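Conserved hypothetical protein (Streptococcus pneumoniae, PDB 4QDY) is of unknown function but carries two YbbR domains, modules that define the YbbR-like protein family. Local coordinates at residues 38-43 with 57-62; 133-138 with 148-153. All coordinates share one frame; numbering follows the deposited sequence.

Contact 1. Residues 38-43 with 57-62; sequences VVLTGA and RKFKVT
Within the first YbbR domain, V38 and L40 of strand 35-42 pack against the ring of F59, which sits just ahead of strand 60-64; helix 45-52 lies in the connection between them. Both strands pair with strand 9-21, the first antiparallel and the second parallel. The side chains of V38 and F59 come from opposite directions, and V38 CG2 is the nearest atom, 3.6 Å from F59 CE1. V38 CB stands 3.9 Å from F59 CZ, so the valine's branch point as well as its methyls lies against the far end of the ring. L40 comes in on the same side of the ring plane but nearer CE2: L40 CD1 is 4.2 Å from F59 CE2. Both approaches are oblique to the ring plane. F59 carries CG between its backbone N and carbonyl carbon (chi1 82°), a setting that points the ring at strand 35-42. The opposite face of that ring is overlaid by R57 CD, 3.6 Å above the plane and displaced toward the rim. The backbone at F59 is tied to the helix: the amides of K58 and F59 both hydrogen-bond to E51 OE2, while L48 and E51 touch L40. With no hydrogen bond between 38-43 and 57-62, the contact depends on the fit of buried hydrocarbon surfaces, and the polar hold on F59 comes through its backbone.

Contact 2. Residues 133-138 with 148-153; sequences KEVSIT and DKIIAV
A single side chain, I150, makes the whole of its strand's share of this contact, using different branches for V135 and I137. I150 CG2 lies 3.9 Å from V135 CG2, and I150 CG1 is 4.0 Å from the same V135 methyl; these two side chains run past one another in opposite directions. Toward I137 the encounter is tip to tip: I150 CD1 is 3.7 Å from I137 CG1 and 3.8 Å from I137 CD1. The isoleucine manages both because CG2 is anti to the backbone N while CG1 swings beside it (chi1 -51°), and a further bend at chi2 of -60° turns CD1 to the I137 side. V135 and I137, two residues apart on strand 135-138, point the same way and so present their methyls to I150 together. All three residues are buried, and no hydrogen bond joins the two segments; the closest CA atoms, those of V135 and I150, are 8.5 Å apart. Other strands extend this apolar layer: V135 also touches I110, L170 and I184, and I150 touches A172. Where the second segment begins, D148 and K149 both face I173 in a classic beta bulge. Strand 87-113 pairs antiparallel with 135-138 and parallel with 149-153, so the contact joins side chains from two strands that share a partner. This is packing within a mixed beta-sheet, between two of its strands that are connected through the short helix 141-145, in the second YbbR domain.

In the fold
From the N terminus, strand 9-21 comes first and then pairs with strands 35-42 and 60-64; contact 1 closes the loop carrying helix 45-52. The chain continues through strand 71-80 into the long, interrupted strand 87-113. Its early part pairs with strand 35-42 and its later part serves contact 2, so it passes from one YbbR domain into the next. Contact 2 closes a second, shorter loop, with helix 141-145 inside. The loops follow in series, neither nesting nor crossing. The centres of contacts 1 and 2 lie 40 Å apart, on opposite sides of the chain's centre. Contact 1 ties strand 35-42 to the loop leading into strand 60-64, contact 2 strand 135-138 to 149-153, each within its own domain.

Contact 1. Residues 38-43 with 57-62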
loop_
_atom_site.group_PDB
_atom_site.type_symbol
_atom_site.label_atom_id
_atom_site.label_comp_id
_atom_site.label_asym_id
_atom_site.label_seq_id
_atom_site.Cartn_x
_atom_site.Cartn_y
_atom_site.Cartn_z
ATOM N N VAL A 38 0.953 -7.436 -14.552
ATOM C CA VAL A 38 0.117 -8.468 -15.166
ATOM C C VAL A 38 0.775 -8.905 -16.474
ATOM O O VAL A 38 1.005 -8.080 -17.363
ATOM C CB VAL A 38 -1.354 -7.995 -15.377
ATOM C CG1 VAL A 38 -2.189 -9.063 -16.078
ATOM C CG2 VAL A 38 -2.002 -7.610 -14.050
ATOM N N VAL A 39 1.081 -10.206 -16.579
ATOM C CA VAL A 39 1.688 -10.777 -17.779
ATOM C C VAL A 39 0.551 -11.169 -18.725
ATOM O O VAL A 39 -0.218 -12.083 -18.420
ATOM C CB VAL A 39 2.643 -11.967 -17.468
ATOM C CG1 VAL A 39 3.344 -12.453 -18.735
ATOM C CG2 VAL A 39 3.671 -11.598 -16.401
ATOM N N LEU A 40 0.420 -10.452 -19.849
ATOM C CA LEU A 40 -0.612 -10.743 -20.844
ATOM C C LEU A 40 -0.021 -11.548 -22.001
ATOM O O LEU A 40 1.115 -11.294 -22.396
ATOM C CB LEU A 40 -1.280 -9.459 -21.374
ATOM C CG LEU A 40 -2.061 -8.569 -20.404
ATOM C CD1 LEU A 40 -2.640 -7.380 -21.134
ATOM C CD2 LEU A 40 -3.208 -9.315 -19.752
ATOM N N THR A 41 -0.782 -12.528 -22.527
ATOM C CA THR A 41 -0.355 -13.377 -23.647
ATOM C C THR A 41 -1.545 -13.579 -24.602
ATOM O O THR A 41 -2.655 -13.882 -24.159
ATOM C CB THR A 41 0.218 -14.723 -23.140
ATOM O OG1 THR A 41 1.183 -14.490 -22.110
ATOM C CG2 THR A 41 0.852 -15.558 -24.254
ATOM N N GLY A 42 -1.291 -13.406 -25.895
ATOM C CA GLY A 42 -2.296 -13.563 -26.939
ATOM C C GLY A 42 -1.758 -13.350 -28.337
ATOM O O GLY A 42 -0.766 -12.640 -28.523
ATOM N N ALA A 43 -2.413 -13.978 -29.331
ATOM C CA ALA A 43 -2.047 -13.884 -30.746
ATOM C C ALA A 43 -2.482 -12.541 -31.345
ATOM O O ALA A 43 -1.848 -12.064 -32.289
ATOM C CB ALA A 43 -2.672 -15.028 -31.523
ATOM N N ARG A 57 -8.121 0.057 -21.207
ATOM C CA ARG A 57 -8.004 -1.186 -20.433
ATOM C C ARG A 57 -9.373 -1.613 -19.895
ATOM O O ARG A 57 -10.097 -0.793 -19.323
ATOM C CB ARG A 57 -7.006 -1.012 -19.280
ATOM C CG ARG A 57 -6.649 -2.302 -18.538
ATOM C CD ARG A 57 -5.659 -2.038 -17.423
ATOM N NE ARG A 57 -4.442 -1.407 -17.930
ATOM C CZ ARG A 57 -3.445 -0.968 -17.172
ATOM N NH1 ARG A 57 -3.504 -1.087 -15.851
ATOM N NH2 ARG A 57 -2.388 -0.393 -17.726
ATOM N N LYS A 58 -9.711 -2.902 -20.067
ATOM C CA LYS A 58 -10.979 -3.469 -19.610
ATOM C C LYS A 58 -10.786 -4.407 -18.407
ATOM O O LYS A 58 -11.714 -4.536 -17.608
ATOM C CB LYS A 58 -11.663 -4.234 -20.751
ATOM N N PHE A 59 -9.604 -5.058 -18.274
ATOM C CA PHE A 59 -9.355 -6.006 -17.186
ATOM C C PHE A 59 -9.100 -5.262 -15.870
ATOM O O PHE A 59 -8.704 -4.096 -15.871
ATOM C CB PHE A 59 -8.176 -6.965 -17.490
ATOM C CG PHE A 59 -6.768 -6.471 -17.231
ATOM C CD1 PHE A 59 -6.182 -6.613 -15.977
ATOM C CD2 PHE A 59 -5.999 -5.943 -18.259
ATOM C CE1 PHE A 59 -4.882 -6.163 -15.739
ATOM C CE2 PHE A 59 -4.687 -5.516 -18.026
ATOM C CZ PHE A 59 -4.140 -5.626 -16.766
ATOM N N LYS A 60 -9.299 -5.973 -14.752
ATOM C CA LYS A 60 -9.089 -5.473 -13.398
ATOM C C LYS A 60 -8.605 -6.599 -12.494
ATOM O O LYS A 60 -9.074 -7.733 -12.626
ATOM C CB LYS A 60 -10.384 -4.853 -12.849
ATOM N N VAL A 61 -7.653 -6.302 -11.594
ATOM C CA VAL A 61 -7.158 -7.305 -10.653
ATOM C C VAL A 61 -7.868 -7.022 -9.314
ATOM O O VAL A 61 -7.858 -5.890 -8.825
ATOM C CB VAL A 61 -5.608 -7.390 -10.540
ATOM C CG1 VAL A 61 -4.972 -6.062 -10.155
ATOM C CG2 VAL A 61 -5.176 -8.499 -9.586
ATOM N N THR A 62 -8.550 -8.045 -8.777
ATOM C CA THR A 62 -9.329 -7.917 -7.545
ATOM C C THR A 62 -8.887 -8.920 -6.471
ATOM O O THR A 62 -8.225 -9.913 -6.765
ATOM C CB THR A 62 -10.839 -8.111 -7.828
ATOM O OG1 THR A 62 -11.074 -9.420 -8.348
ATOM C CG2 THR A 62 -11.411 -7.059 -8.771
#

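Contact 2. Residues 133-138 with 148-153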
loop_
_atom_site.group_PDB
_atom_site.type_symbol
_atom_site.label_atom_id
_atom_site.label_comp_id
_atom_site.label_asym_id
_atom_site.label_seq_id
_atom_site.Cartn_x
_atom_site.Cartn_y
_atom_site.Cartn_z
ATOM N N LYS A 133 -2.200 21.592 15.707
ATOM C CA LYS A 133 -1.817 21.281 17.085
ATOM C C LYS A 133 -2.421 19.944 17.551
ATOM O O LYS A 133 -1.957 19.384 18.546
ATOM C CB LYS A 133 -2.251 22.416 18.034
ATOM C CG LYS A 133 -1.216 23.540 18.229
ATOM C CD LYS A 133 -0.870 24.386 16.994
ATOM C CE LYS A 133 0.191 25.406 17.332
ATOM N NZ LYS A 133 0.540 26.262 16.170
ATOM N N GLU A 134 -3.420 19.426 16.817
ATOM C CA GLU A 134 -4.086 18.153 17.104
ATOM C C GLU A 134 -4.354 17.402 15.799
ATOM O O GLU A 134 -4.825 18.008 14.833
ATOM C CB GLU A 134 -5.395 18.400 17.876
ATOM C CG GLU A 134 -6.095 17.139 18.359
ATOM C CD GLU A 134 -7.498 17.354 18.892
ATOM O OE1 GLU A 134 -8.316 17.984 18.183
ATOM O OE2 GLU A 134 -7.811 16.801 19.970
ATOM N N VAL A 135 -4.047 16.092 15.762
ATOM C CA VAL A 135 -4.277 15.255 14.578
ATOM C C VAL A 135 -4.943 13.935 15.001
ATOM O O VAL A 135 -4.760 13.476 16.130
ATOM C CB VAL A 135 -3.002 14.972 13.723
ATOM C CG1 VAL A 135 -2.467 16.242 13.072
ATOM C CG2 VAL A 135 -1.909 14.254 14.516
ATOM N N SER A 136 -5.723 13.346 14.084
ATOM C CA SER A 136 -6.394 12.063 14.273
ATOM C C SER A 136 -5.668 10.986 13.485
ATOM O O SER A 136 -5.315 11.205 12.325
ATOM C CB SER A 136 -7.858 12.145 13.858
ATOM O OG SER A 136 -8.510 10.889 13.965
ATOM N N ILE A 137 -5.431 9.834 14.117
ATOM C CA ILE A 137 -4.728 8.729 13.481
ATOM C C ILE A 137 -5.655 7.517 13.432
ATOM O O ILE A 137 -6.232 7.142 14.450
ATOM C CB ILE A 137 -3.372 8.383 14.183
ATOM C CG1 ILE A 137 -2.424 9.601 14.334
ATOM C CG2 ILE A 137 -2.655 7.251 13.471
ATOM C CD1 ILE A 137 -2.658 10.525 15.539
ATOM N N THR A 138 -5.782 6.909 12.248
ATOM C CA THR A 138 -6.585 5.712 12.019
ATOM C C THR A 138 -5.633 4.575 11.626
ATOM O O THR A 138 -4.790 4.756 10.744
ATOM C CB THR A 138 -7.669 5.981 10.961
ATOM O OG1 THR A 138 -8.414 7.147 11.327
ATOM C CG2 THR A 138 -8.613 4.803 10.781
ATOM N N ASP A 148 4.620 6.711 18.885
ATOM C CA ASP A 148 5.351 7.524 19.846
ATOM C C ASP A 148 5.155 9.012 19.540
ATOM O O ASP A 148 4.717 9.767 20.412
ATOM C CB ASP A 148 6.843 7.153 19.822
ATOM C CG ASP A 148 7.712 7.913 20.802
ATOM O OD1 ASP A 148 7.315 8.030 21.978
ATOM O OD2 ASP A 148 8.828 8.316 20.414
ATOM N N LYS A 149 5.489 9.432 18.299
ATOM C CA LYS A 149 5.390 10.819 17.846
ATOM C C LYS A 149 4.861 10.934 16.417
ATOM O O LYS A 149 5.071 10.042 15.591
ATOM C CB LYS A 149 6.767 11.518 17.911
ATOM C CG LYS A 149 7.326 11.732 19.312
ATOM N N ILE A 150 4.187 12.060 16.136
ATOM C CA ILE A 150 3.698 12.441 14.814
ATOM C C ILE A 150 4.706 13.449 14.293
ATOM O O ILE A 150 5.039 14.391 15.013
ATOM C CB ILE A 150 2.224 12.961 14.828
ATOM C CG1 ILE A 150 1.246 11.999 15.561
ATOM C CG2 ILE A 150 1.726 13.343 13.418
ATOM C CD1 ILE A 150 1.115 10.552 15.008
ATOM N N ILE A 151 5.249 13.229 13.091
ATOM C CA ILE A 151 6.276 14.133 12.579
ATOM C C ILE A 151 5.782 14.868 11.324
ATOM O O ILE A 151 5.128 14.286 10.459
ATOM C CB ILE A 151 7.636 13.428 12.293
ATOM C CG1 ILE A 151 7.507 12.256 11.278
ATOM C CG2 ILE A 151 8.285 12.973 13.613
ATOM C CD1 ILE A 151 8.824 11.655 10.755
ATOM N N ALA A 152 6.104 16.167 11.262
ATOM C CA ALA A 152 5.828 17.052 10.136
ATOM C C ALA A 152 7.134 17.262 9.380
ATOM O O ALA A 152 7.810 18.285 9.530
ATOM C CB ALA A 152 5.218 18.360 10.625
ATOM N N VAL A 153 7.529 16.217 8.636
ATOM C CA VAL A 153 8.788 16.121 7.898
ATOM C C VAL A 153 8.712 16.975 6.603
ATOM O O VAL A 153 7.749 16.888 5.839
ATOM C CB VAL A 153 9.153 14.629 7.595
ATOM C CG1 VAL A 153 8.017 13.864 6.911
ATOM C CG2 VAL A 153 10.462 14.497 6.821
#